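Local coordinates for GH3 beta-N-acetylglucosaminidase (Paenibacillaceae, PDB 6K5J), which hydrolyses terminal beta-linked N-acetylglucosamine residues, acting as a beta-N-acetylglucosaminidase of glycoside hydrolase family 3, at residues G284-V289 with D310-A315; K14-Q19 with R325-V330; R222-V227 with L259-V264; D74-L79 with R332-K337. All coordinates share one frame; numbering follows the deposited sequence.

Contact 1. Residues G284-V289 with D310-A315; sequences GAVQAV and DALLAA
Val286 meets helix 302-317 with both of its methyls, and its chi1 of 174° settles which goes where. CG1, anti to the backbone N, lies 3.8 Å from Ala315 CB. CG2, beside the backbone N, turns to Ala311, one helical turn earlier, where it is 3.8 Å from Ala311 CB. It comes nearer still to the carbonyl, with Val286 CG2 to Ala311 O at 3.4 Å, so part of this methyl rests on main chain. The two alanines present nothing beyond CB, and the forked valine can therefore approach the opposing backbone closely.

Leu312 supplies the reciprocal contact. Its CB does not head straight for the other helix; chi1 of -74° puts CG anti to the carbonyl carbon, and an extended chi2 then carries the methyls on, so that CD2 reaches the other helix. Leu312 CD2 does most of the touching: it stands 3.6 Å from Val289 CG2, in side chains that cross obliquely, and 3.7 Å from Ala285 O. Leu312 CG, at 4.2 Å from Ala285 CB, makes the looser contact. No hydrogen bond passes between the segments; methyls pack on methyls and on two main-chain carbonyl oxygens.

The segment axes approach to 8.6 Å at a crossing angle of -55°, a short separation consistent with the small residues between them. These are consecutive outer helices of the TIM-barrel domain, separated in sequence by strand 296-298. Ile296 of that strand receives Ala285, Val289 and Leu312 together, while Leu312 also packs on Val17 of helix 13-19, and Arg320 and Ile321 of the following loop lie against Val286 and Val289.

Contact 2. Residues K14-Q19 with R325-V330; sequences KQKVGQ and RIDRSV
Lys16 runs out fully extended beyond CG to cross the side chain of Asp327 at a slant, and the two are joined by a salt bridge from Lys16 NZ to Asp327 OD1 of 2.9 Å. OD1 accepts through its syn lone pair, on the side of the other carboxylate oxygen, but OD2 stays too far from NZ to share the bond equally. The lysine stem follows closely, with CD 3.4 Å from Asp327 OD1. In Asp327, chi1 of -69° puts CG anti to the carbonyl carbon, and chi2 turns OD1 toward NZ.

At the root of the same lysine, CB rests against two methyls of helix 323-339: Ile326 CG2 at 3.8 Å and Val330 CG2 at 3.9 Å. Val330 CG2 also lies 3.6 Å from Lys16 O. An alanine at Lys16 would keep the CB contacts but would probably leave the Asp327 carboxylate without its charged mate across this interface.

The axes of the two segments cross at 56° and approach to 9.4 Å. Helix 13-19 leads into barrel strand 21-23, and helix 302-317 adjoins both partners, through Leu312 on Val17 and Val316 on Ile326.

Contact 3. Residues R222-V227 with L259-V264; sequences RGVDAV and LGYDGV
Tyr261 OH donates its hydrogen to Val224 O at 2.8 Å, the shortest polar bond between the segments. The hydroxyl comes in above the carbonyl plane, 43° out of it, with a C=O...donor angle of 132°, whereas Val224 O itself lies in the plane of the tyrosine ring, at its edge. The side chain leaves CA toward segment 222-227, and CG lies anti to the backbone N.

The ring is held on both faces. Val227 CG2 sits 3.5 Å above its plane, offset toward the rim, in a CH-pi contact. Over the centre of the opposite face lies Gly263 N, from the tyrosine's own segment. Val224 CG1 adds an apolar touch, 3.8 Å from Tyr261 CE1. The absence of a side chain at Gly263 matters, because a CB there would fall only 2.3 Å from Tyr261 OH.

Beyond the ring, the chains enter the barrel sheet side by side. Ala226 and Val264 form a parallel bridge between strands 226-229 and 264-266. Val264 O is gripped twice: Val227 N donates to it at 2.9 Å, with an N-H...acceptor angle of 158°, and Ala226 CA makes a CA-H...O contact of 3.1 Å. The return bond, Val264 N to Asp225 O, is weak at 3.5 Å.

In chemical terms, the tyrosine fastens the loops leading into two neighbouring TIM-barrel strands. The hydrogen of its buried hydroxyl is taken up by a main-chain carbonyl that the short sheet bridge does not reach.

Contact 4. Residues D74-L79 with R332-K337; sequences DNVPLL and RLLALK
Lys337 and Leu79 meet at the N-terminal end of a TIM-barrel strand, where helix 323-339 lies against the loop leading into strand 79-81. The lysine, extended beyond CG, gives a hydrogen bond from NZ to Pro77 O at 2.7 Å. Its donor is tilted 15° from the carbonyl plane, with a C=O...donor angle of 154°. The same NZ also bonds Gln19 OE1 of helix 13-19 and Gly44 O, so three oxygens grip the buried ammonium. The stem lies close to the first of them, CE being 3.2 Å from Pro77 O.

Carbon packing flanks these bonds. Leu79 CG stands 3.7 Å from Lys337 CE, and Leu79 CD1 extends farther, to Leu333 CD2 at 4.2 Å. Separately, a methyl lies against the ammonium end: Val76 CG1, anti to its backbone N (chi1 176°), is 3.7 Å from Lys337 NZ. An alanine at Lys337 would probably leave the three oxygens without their shared donor and open a gap beside Leu79 CG.

In the next shell, the backbone of Leu79 is fixed by bonds to Gly44 and Ile46, at the neighbouring strand 45-47. Farther out, helix 56-72 ends in a Schellman motif with Asp74, at positive phi, as its C-prime residue: Asn75 N bonds Ala70 O and Asp74 N bonds Ala71 O. The chain then runs through Val76 and Pro77 into strand 79-81. On the way Val76 CG1 touches Leu334 CD2 at 3.7 Å, the side chains crossing at about a right angle.

All four contacts belong to the TIM-barrel domain. Contacts 2 and 4 share helix 323-339, their centres about 11 Å apart, and their segments alternate along the chain: 14-19 and 74-79 come first, 325-330 and 332-337 last. Contacts 3 and 1 lie in series between these ends. Contact 1 is about 11 Å from contact 2, centre to centre, and Val289 O bonds Arg325 NH2 between them. Contact 3 is about 17 Å from contact 4, centre to centre, joined by the salt bridge Asp262 to Arg332. Helix 323-339 thus brings the early segments 14-19 and 74-79 together with late ones, and also meets 259-264 through Arg332.

Contact 1. Residues G284-V289 with D310-A315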
loop_
_atom_site.group_PDB
_atom_site.type_symbol
_atom_site.label_atom_id
_atom_site.label_comp_id
_atom_site.label_asym_id
_atom_site.label_seq_id
_atom_site.Cartn_x
_atom_site.Cartn_y
_atom_site.Cartn_z
ATOM N N GLY A 284 20.758 -1.372 13.098
ATOM C CA GLY A 284 19.850 -2.105 12.231
ATOM C C GLY A 284 20.310 -2.096 10.785
ATOM O O GLY A 284 20.219 -3.111 10.087
ATOM N N ALA A 285 20.813 -0.951 10.315
ATOM C CA ALA A 285 21.349 -0.873 8.958
ATOM C C ALA A 285 22.464 -1.892 8.753
ATOM O O ALA A 285 22.464 -2.645 7.772
ATOM C CB ALA A 285 21.866 0.538 8.681
ATOM N N VAL A 286 23.432 -1.914 9.670
ATOM C CA VAL A 286 24.546 -2.858 9.581
ATOM C C VAL A 286 24.027 -4.287 9.613
ATOM O O VAL A 286 24.427 -5.132 8.806
ATOM C CB VAL A 286 25.556 -2.597 10.718
ATOM C CG1 VAL A 286 26.650 -3.667 10.728
ATOM C CG2 VAL A 286 26.150 -1.210 10.581
ATOM N N GLN A 287 23.120 -4.578 10.544
ATOM C CA GLN A 287 22.630 -5.943 10.677
ATOM C C GLN A 287 21.793 -6.367 9.477
ATOM O O GLN A 287 21.793 -7.551 9.113
ATOM C CB GLN A 287 21.828 -6.086 11.964
ATOM C CG GLN A 287 22.695 -6.350 13.179
ATOM C CD GLN A 287 21.903 -6.333 14.462
ATOM O OE1 GLN A 287 22.026 -5.414 15.272
ATOM N NE2 GLN A 287 21.082 -7.351 14.656
ATOM N N ALA A 288 21.085 -5.422 8.850
ATOM C CA ALA A 288 20.324 -5.745 7.643
ATOM C C ALA A 288 21.242 -6.146 6.491
ATOM O O ALA A 288 20.959 -7.110 5.769
ATOM C CB ALA A 288 19.456 -4.552 7.243
ATOM N N VAL A 289 22.332 -5.413 6.285
ATOM C CA VAL A 289 23.273 -5.808 5.239
ATOM C C VAL A 289 23.881 -7.165 5.571
ATOM O O VAL A 289 23.978 -8.047 4.712
ATOM C CB VAL A 289 24.360 -4.732 5.048
ATOM C CG1 VAL A 289 25.475 -5.272 4.153
ATOM C CG2 VAL A 289 23.749 -3.450 4.454
ATOM N N ASP A 310 26.663 6.380 8.289
ATOM C CA ASP A 310 27.862 6.346 9.122
ATOM C C ASP A 310 28.114 4.950 9.673
ATOM O O ASP A 310 29.258 4.486 9.705
ATOM C CB ASP A 310 27.732 7.340 10.286
ATOM C CG ASP A 310 27.963 8.789 9.862
ATOM O OD1 ASP A 310 28.589 9.023 8.810
ATOM O OD2 ASP A 310 27.511 9.695 10.596
ATOM N N ALA A 311 27.061 4.273 10.133
ATOM C CA ALA A 311 27.234 2.938 10.697
ATOM C C ALA A 311 27.690 1.940 9.638
ATOM O O ALA A 311 28.525 1.069 9.917
ATOM C CB ALA A 311 25.932 2.483 11.352
ATOM N N LEU A 312 27.154 2.045 8.416
ATOM C CA LEU A 312 27.557 1.130 7.350
ATOM C C LEU A 312 29.016 1.343 6.974
ATOM O O LEU A 312 29.774 0.380 6.812
ATOM C CB LEU A 312 26.663 1.312 6.120
ATOM C CG LEU A 312 25.250 0.726 6.255
ATOM C CD1 LEU A 312 24.364 1.202 5.097
ATOM C CD2 LEU A 312 25.310 -0.790 6.305
ATOM N N LEU A 313 29.426 2.606 6.830
ATOM C CA LEU A 313 30.823 2.898 6.536
ATOM C C LEU A 313 31.735 2.389 7.651
ATOM O O LEU A 313 32.766 1.757 7.384
ATOM C CB LEU A 313 31.007 4.398 6.324
ATOM C CG LEU A 313 32.411 4.804 5.879
ATOM C CD1 LEU A 313 32.722 4.246 4.497
ATOM C CD2 LEU A 313 32.576 6.318 5.895
ATOM N N ALA A 314 31.368 2.647 8.908
ATOM C CA ALA A 314 32.205 2.212 10.025
ATOM C C ALA A 314 32.323 0.693 10.073
ATOM O O ALA A 314 33.380 0.155 10.430
ATOM C CB ALA A 314 31.645 2.744 11.346
ATOM N N ALA A 315 31.247 -0.012 9.715
ATOM C CA ALA A 315 31.270 -1.472 9.719
ATOM C C ALA A 315 32.230 -2.020 8.668
ATOM O O ALA A 315 32.906 -3.027 8.906
ATOM C CB ALA A 315 29.860 -2.020 9.498
#

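Contact 2. Residues K14-Q19 with R325-V330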
loop_
_atom_site.group_PDB
_atom_site.type_symbol
_atom_site.label_atom_id
_atom_site.label_comp_id
_atom_site.label_asym_id
_atom_site.label_seq_id
_atom_site.Cartn_x
_atom_site.Cartn_y
_atom_site.Cartn_z
ATOM N N LYS A 14 32.965 5.263 -0.146
ATOM C CA LYS A 14 31.835 6.067 0.306
ATOM C C LYS A 14 30.698 6.041 -0.713
ATOM O O LYS A 14 29.518 6.049 -0.336
ATOM C CB LYS A 14 32.280 7.506 0.582
ATOM C CG LYS A 14 32.619 7.777 2.047
ATOM C CD LYS A 14 32.722 9.281 2.342
ATOM C CE LYS A 14 31.343 9.971 2.323
ATOM N NZ LYS A 14 30.324 9.312 3.213
ATOM N N GLN A 15 31.026 6.018 -2.009
ATOM C CA GLN A 15 29.977 5.891 -3.019
ATOM C C GLN A 15 29.308 4.523 -2.959
ATOM O O GLN A 15 28.096 4.412 -3.169
ATOM C CB GLN A 15 30.544 6.116 -4.413
ATOM C CG GLN A 15 30.835 7.547 -4.783
ATOM C CD GLN A 15 31.525 7.615 -6.130
ATOM O OE1 GLN A 15 32.583 7.012 -6.326
ATOM N NE2 GLN A 15 30.912 8.317 -7.076
ATOM N N LYS A 16 30.083 3.462 -2.732
ATOM C CA LYS A 16 29.482 2.134 -2.642
ATOM C C LYS A 16 28.540 2.053 -1.453
ATOM O O LYS A 16 27.420 1.538 -1.570
ATOM C CB LYS A 16 30.562 1.055 -2.537
ATOM C CG LYS A 16 31.474 0.937 -3.758
ATOM C CD LYS A 16 32.438 -0.228 -3.567
ATOM C CE LYS A 16 33.542 -0.215 -4.612
ATOM N NZ LYS A 16 34.484 -1.348 -4.395
ATOM N N VAL A 17 28.968 2.578 -0.305
ATOM C CA VAL A 17 28.114 2.543 0.877
ATOM C C VAL A 17 26.857 3.369 0.637
ATOM O O VAL A 17 25.749 2.962 1.004
ATOM C CB VAL A 17 28.899 3.015 2.117
ATOM C CG1 VAL A 17 27.952 3.461 3.237
ATOM C CG2 VAL A 17 29.824 1.898 2.609
ATOM N N GLY A 18 27.008 4.535 0.004
ATOM C CA GLY A 18 25.848 5.365 -0.285
ATOM C C GLY A 18 24.819 4.680 -1.168
ATOM O O GLY A 18 23.613 4.904 -1.008
ATOM N N GLN A 19 25.274 3.835 -2.103
ATOM C CA GLN A 19 24.347 3.103 -2.967
ATOM C C GLN A 19 23.370 2.253 -2.165
ATOM O O GLN A 19 22.262 1.976 -2.636
ATOM C CB GLN A 19 25.114 2.209 -3.942
ATOM C CG GLN A 19 25.676 2.938 -5.138
ATOM C CD GLN A 19 24.596 3.620 -5.958
ATOM O OE1 GLN A 19 23.755 2.961 -6.579
ATOM N NE2 GLN A 19 24.608 4.949 -5.953
ATOM N N ARG A 325 31.142 -8.404 0.077
ATOM C CA ARG A 325 29.744 -8.262 0.474
ATOM C C ARG A 325 29.160 -6.949 -0.029
ATOM O O ARG A 325 28.073 -6.930 -0.619
ATOM C CB ARG A 325 29.616 -8.371 1.993
ATOM C CG ARG A 325 28.191 -8.222 2.499
ATOM C CD ARG A 325 27.263 -9.336 1.996
ATOM N NE ARG A 325 25.872 -8.994 2.294
ATOM C CZ ARG A 325 25.131 -8.191 1.537
ATOM N NH1 ARG A 325 25.638 -7.677 0.426
ATOM N NH2 ARG A 325 23.879 -7.907 1.883
ATOM N N ILE A 326 29.886 -5.845 0.165
ATOM C CA ILE A 326 29.424 -4.542 -0.308
ATOM C C ILE A 326 29.278 -4.536 -1.822
ATOM O O ILE A 326 28.271 -4.055 -2.363
ATOM C CB ILE A 326 30.384 -3.430 0.150
ATOM C CG1 ILE A 326 30.341 -3.284 1.669
ATOM C CG2 ILE A 326 29.994 -2.128 -0.509
ATOM C CD1 ILE A 326 29.149 -2.473 2.168
ATOM N N ASP A 327 30.302 -5.034 -2.533
ATOM C CA ASP A 327 30.238 -5.100 -3.994
ATOM C C ASP A 327 29.071 -5.958 -4.467
ATOM O O ASP A 327 28.511 -5.697 -5.533
ATOM C CB ASP A 327 31.537 -5.667 -4.580
ATOM C CG ASP A 327 32.724 -4.730 -4.431
ATOM O OD1 ASP A 327 32.530 -3.503 -4.322
ATOM O OD2 ASP A 327 33.869 -5.237 -4.450
ATOM N N ARG A 328 28.738 -7.015 -3.723
ATOM C CA ARG A 328 27.611 -7.868 -4.090
ATOM C C ARG A 328 26.320 -7.057 -4.186
ATOM O O ARG A 328 25.606 -7.131 -5.191
ATOM C CB ARG A 328 27.472 -9.009 -3.079
ATOM C CG ARG A 328 26.666 -10.205 -3.556
ATOM C CD ARG A 328 26.284 -11.114 -2.381
ATOM N NE ARG A 328 27.464 -11.500 -1.609
ATOM C CZ ARG A 328 27.426 -11.969 -0.365
ATOM N NH1 ARG A 328 26.264 -12.129 0.247
ATOM N NH2 ARG A 328 28.553 -12.276 0.269
ATOM N N SER A 329 26.012 -6.264 -3.149
ATOM C CA SER A 329 24.802 -5.437 -3.183
ATOM C C SER A 329 24.899 -4.338 -4.226
ATOM O O SER A 329 23.925 -4.060 -4.931
ATOM C CB SER A 329 24.518 -4.818 -1.811
ATOM O OG SER A 329 24.147 -5.806 -0.870
ATOM N N VAL A 330 26.048 -3.669 -4.312
ATOM C CA VAL A 330 26.212 -2.625 -5.325
ATOM C C VAL A 330 25.950 -3.188 -6.714
ATOM O O VAL A 330 25.299 -2.548 -7.548
ATOM C CB VAL A 330 27.616 -1.996 -5.223
ATOM C CG1 VAL A 330 27.914 -1.136 -6.454
ATOM C CG2 VAL A 330 27.732 -1.164 -3.946
#

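Contact 3. Residues R222-V227 with L259-V264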
loop_
_atom_site.group_PDB
_atom_site.type_symbol
_atom_site.label_atom_id
_atom_site.label_comp_id
_atom_site.label_asym_id
_atom_site.label_seq_id
_atom_site.Cartn_x
_atom_site.Cartn_y
_atom_site.Cartn_z
ATOM N N ARG A 222 8.989 -15.676 -11.981
ATOM C CA ARG A 222 8.673 -14.945 -13.200
ATOM C C ARG A 222 9.557 -13.728 -13.419
ATOM O O ARG A 222 9.554 -13.174 -14.523
ATOM C CB ARG A 222 7.200 -14.526 -13.202
ATOM C CG ARG A 222 6.269 -15.696 -13.477
ATOM C CD ARG A 222 4.861 -15.427 -12.980
ATOM N NE ARG A 222 3.979 -16.565 -13.245
ATOM C CZ ARG A 222 3.954 -17.685 -12.525
ATOM N NH1 ARG A 222 4.758 -17.831 -11.479
ATOM N NH2 ARG A 222 3.116 -18.664 -12.849
ATOM N N GLY A 223 10.312 -13.307 -12.412
ATOM C CA GLY A 223 11.183 -12.161 -12.562
ATOM C C GLY A 223 10.639 -10.934 -11.863
ATOM O O GLY A 223 9.718 -10.290 -12.377
ATOM N N VAL A 224 11.172 -10.607 -10.684
ATOM C CA VAL A 224 10.743 -9.422 -9.944
ATOM C C VAL A 224 11.975 -8.603 -9.567
ATOM O O VAL A 224 12.992 -9.149 -9.122
ATOM C CB VAL A 224 9.905 -9.787 -8.698
ATOM C CG1 VAL A 224 10.710 -10.636 -7.713
ATOM C CG2 VAL A 224 9.348 -8.511 -8.024
ATOM N N ASP A 225 11.882 -7.285 -9.750
ATOM C CA ASP A 225 13.053 -6.424 -9.606
ATOM C C ASP A 225 13.529 -6.324 -8.165
ATOM O O ASP A 225 14.733 -6.187 -7.929
ATOM C CB ASP A 225 12.752 -5.021 -10.137
ATOM C CG ASP A 225 12.788 -4.949 -11.651
ATOM O OD1 ASP A 225 13.237 -5.926 -12.297
ATOM O OD2 ASP A 225 12.362 -3.917 -12.191
ATOM N N ALA A 226 12.616 -6.370 -7.194
ATOM C CA ALA A 226 13.008 -6.169 -5.806
ATOM C C ALA A 226 12.026 -6.878 -4.888
ATOM O O ALA A 226 10.887 -7.165 -5.263
ATOM C CB ALA A 226 13.109 -4.669 -5.465
ATOM N N VAL A 227 12.518 -7.208 -3.689
ATOM C CA VAL A 227 11.743 -7.800 -2.603
ATOM C C VAL A 227 12.009 -6.964 -1.349
ATOM O O VAL A 227 13.170 -6.693 -1.018
ATOM C CB VAL A 227 12.134 -9.280 -2.375
ATOM C CG1 VAL A 227 11.410 -9.883 -1.158
ATOM C CG2 VAL A 227 11.862 -10.123 -3.634
ATOM N N LEU A 259 15.242 -19.998 -2.156
ATOM C CA LEU A 259 14.438 -19.455 -3.241
ATOM C C LEU A 259 15.277 -18.919 -4.392
ATOM O O LEU A 259 14.715 -18.549 -5.430
ATOM C CB LEU A 259 13.504 -18.350 -2.704
ATOM C CG LEU A 259 12.201 -18.770 -2.006
ATOM C CD1 LEU A 259 12.327 -19.985 -1.099
ATOM C CD2 LEU A 259 11.585 -17.610 -1.224
ATOM N N GLY A 260 16.599 -18.868 -4.239
ATOM C CA GLY A 260 17.471 -18.482 -5.338
ATOM C C GLY A 260 17.374 -17.035 -5.781
ATOM O O GLY A 260 17.750 -16.711 -6.910
ATOM N N TYR A 261 16.875 -16.146 -4.937
ATOM C CA TYR A 261 16.666 -14.770 -5.364
ATOM C C TYR A 261 17.979 -13.995 -5.338
ATOM O O TYR A 261 18.589 -13.839 -4.279
ATOM C CB TYR A 261 15.634 -14.084 -4.479
ATOM C CG TYR A 261 15.258 -12.734 -5.024
ATOM C CD1 TYR A 261 14.694 -12.619 -6.286
ATOM C CD2 TYR A 261 15.514 -11.570 -4.303
ATOM C CE1 TYR A 261 14.345 -11.375 -6.809
ATOM C CE2 TYR A 261 15.174 -10.324 -4.813
ATOM C CZ TYR A 261 14.589 -10.236 -6.063
ATOM O OH TYR A 261 14.251 -9.008 -6.576
ATOM N N ASP A 262 18.409 -13.498 -6.499
ATOM C CA ASP A 262 19.623 -12.698 -6.596
ATOM C C ASP A 262 19.323 -11.246 -6.956
ATOM O O ASP A 262 20.236 -10.505 -7.334
ATOM C CB ASP A 262 20.596 -13.321 -7.609
ATOM C CG ASP A 262 22.013 -12.726 -7.523
ATOM O OD1 ASP A 262 22.496 -12.432 -6.402
ATOM O OD2 ASP A 262 22.640 -12.544 -8.591
ATOM N N GLY A 263 18.068 -10.819 -6.834
ATOM C CA GLY A 263 17.707 -9.445 -7.100
ATOM C C GLY A 263 17.913 -8.560 -5.883
ATOM O O GLY A 263 18.545 -8.934 -4.893
ATOM N N VAL A 264 17.328 -7.370 -5.958
ATOM C CA VAL A 264 17.519 -6.355 -4.928
ATOM C C VAL A 264 16.606 -6.661 -3.750
ATOM O O VAL A 264 15.397 -6.846 -3.918
ATOM C CB VAL A 264 17.242 -4.953 -5.493
ATOM C CG1 VAL A 264 17.147 -3.925 -4.357
ATOM C CG2 VAL A 264 18.318 -4.561 -6.527
#

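Contact 4. Residues D74-L79 with R332-K337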
loop_
_atom_site.group_PDB
_atom_site.type_symbol
_atom_site.label_atom_id
_atom_site.label_comp_id
_atom_site.label_asym_id
_atom_site.label_seq_id
_atom_site.Cartn_x
_atom_site.Cartn_y
_atom_site.Cartn_z
ATOM N N ASP A 74 28.540 13.831 -10.647
ATOM C CA ASP A 74 29.187 12.575 -11.029
ATOM C C ASP A 74 28.814 11.433 -10.093
ATOM O O ASP A 74 29.650 10.606 -9.723
ATOM C CB ASP A 74 30.705 12.746 -11.124
ATOM C CG ASP A 74 31.097 13.672 -12.257
ATOM O OD1 ASP A 74 30.595 13.466 -13.389
ATOM O OD2 ASP A 74 31.870 14.623 -12.012
ATOM N N ASN A 75 27.543 11.378 -9.719
ATOM C CA ASN A 75 27.018 10.270 -8.941
ATOM C C ASN A 75 26.150 9.364 -9.808
ATOM O O ASN A 75 25.647 9.759 -10.860
ATOM C CB ASN A 75 26.228 10.789 -7.736
ATOM C CG ASN A 75 27.135 11.211 -6.600
ATOM O OD1 ASN A 75 27.755 10.371 -5.950
ATOM N ND2 ASN A 75 27.228 12.515 -6.364
ATOM N N VAL A 76 25.992 8.126 -9.350
ATOM C CA VAL A 76 25.189 7.138 -10.075
ATOM C C VAL A 76 23.751 7.637 -10.176
ATOM O O VAL A 76 23.253 8.273 -9.225
ATOM C CB VAL A 76 25.265 5.777 -9.352
ATOM C CG1 VAL A 76 24.383 4.744 -9.998
ATOM C CG2 VAL A 76 26.714 5.288 -9.315
ATOM N N PRO A 77 23.047 7.430 -11.299
ATOM C CA PRO A 77 21.628 7.816 -11.362
ATOM C C PRO A 77 20.824 7.161 -10.247
ATOM O O PRO A 77 21.173 6.090 -9.748
ATOM C CB PRO A 77 21.177 7.311 -12.739
ATOM C CG PRO A 77 22.431 7.260 -13.550
ATOM C CD PRO A 77 23.534 6.897 -12.584
ATOM N N LEU A 78 19.733 7.823 -9.860
ATOM C CA LEU A 78 18.987 7.449 -8.662
ATOM C C LEU A 78 17.821 6.516 -8.961
ATOM O O LEU A 78 17.110 6.679 -9.958
ATOM C CB LEU A 78 18.431 8.697 -7.979
ATOM C CG LEU A 78 19.428 9.723 -7.449
ATOM C CD1 LEU A 78 18.699 11.029 -7.194
ATOM C CD2 LEU A 78 20.059 9.196 -6.170
ATOM N N LEU A 79 17.600 5.561 -8.060
ATOM C CA LEU A 79 16.267 4.994 -7.913
ATOM C C LEU A 79 15.367 6.004 -7.204
ATOM O O LEU A 79 15.771 6.648 -6.234
ATOM C CB LEU A 79 16.321 3.678 -7.125
ATOM C CG LEU A 79 16.959 2.495 -7.865
ATOM C CD1 LEU A 79 17.317 1.370 -6.884
ATOM C CD2 LEU A 79 16.021 1.994 -8.968
ATOM N N ARG A 332 23.986 -5.678 -7.608
ATOM C CA ARG A 332 22.558 -5.883 -7.824
ATOM C C ARG A 332 21.837 -4.561 -8.054
ATOM O O ARG A 332 20.956 -4.473 -8.916
ATOM C CB ARG A 332 21.948 -6.621 -6.635
ATOM C CG ARG A 332 22.549 -7.986 -6.362
ATOM C CD ARG A 332 21.845 -8.601 -5.167
ATOM N NE ARG A 332 22.264 -9.966 -4.865
ATOM C CZ ARG A 332 22.844 -10.352 -3.727
ATOM N NH1 ARG A 332 23.090 -9.475 -2.752
ATOM N NH2 ARG A 332 23.158 -11.632 -3.551
ATOM N N LEU A 333 22.208 -3.514 -7.303
ATOM C CA LEU A 333 21.558 -2.216 -7.474
ATOM C C LEU A 333 21.907 -1.584 -8.821
ATOM O O LEU A 333 21.032 -1.042 -9.505
ATOM C CB LEU A 333 21.930 -1.287 -6.314
ATOM C CG LEU A 333 21.333 -1.763 -4.992
ATOM C CD1 LEU A 333 22.160 -1.266 -3.795
ATOM C CD2 LEU A 333 19.867 -1.336 -4.895
ATOM N N LEU A 334 23.173 -1.654 -9.229
ATOM C CA LEU A 334 23.545 -1.103 -10.529
ATOM C C LEU A 334 22.871 -1.861 -11.675
ATOM O O LEU A 334 22.503 -1.256 -12.689
ATOM C CB LEU A 334 25.069 -1.121 -10.676
ATOM C CG LEU A 334 25.860 -0.212 -9.731
ATOM C CD1 LEU A 334 27.347 -0.245 -10.046
ATOM C CD2 LEU A 334 25.357 1.222 -9.785
ATOM N N ALA A 335 22.692 -3.181 -11.530
ATOM C CA ALA A 335 22.032 -3.957 -12.579
ATOM C C ALA A 335 20.569 -3.557 -12.719
ATOM O O ALA A 335 20.062 -3.410 -13.836
ATOM C CB ALA A 335 22.150 -5.457 -12.293
ATOM N N LEU A 336 19.878 -3.362 -11.590
ATOM C CA LEU A 336 18.501 -2.884 -11.640
ATOM C C LEU A 336 18.424 -1.502 -12.290
ATOM O O LEU A 336 17.560 -1.246 -13.144
ATOM C CB LEU A 336 17.921 -2.849 -10.217
ATOM C CG LEU A 336 16.496 -2.285 -10.127
ATOM C CD1 LEU A 336 15.566 -3.079 -11.017
ATOM C CD2 LEU A 336 15.998 -2.283 -8.681
ATOM N N LYS A 337 19.337 -0.610 -11.913
ATOM C CA LYS A 337 19.318 0.752 -12.434
ATOM C C LYS A 337 19.549 0.773 -13.942
ATOM O O LYS A 337 18.934 1.570 -14.660
ATOM C CB LYS A 337 20.370 1.596 -11.713
ATOM C CG LYS A 337 19.960 2.000 -10.289
ATOM C CD LYS A 337 21.070 2.764 -9.586
ATOM C CE LYS A 337 20.561 3.356 -8.268
ATOM N NZ LYS A 337 21.505 4.334 -7.667
#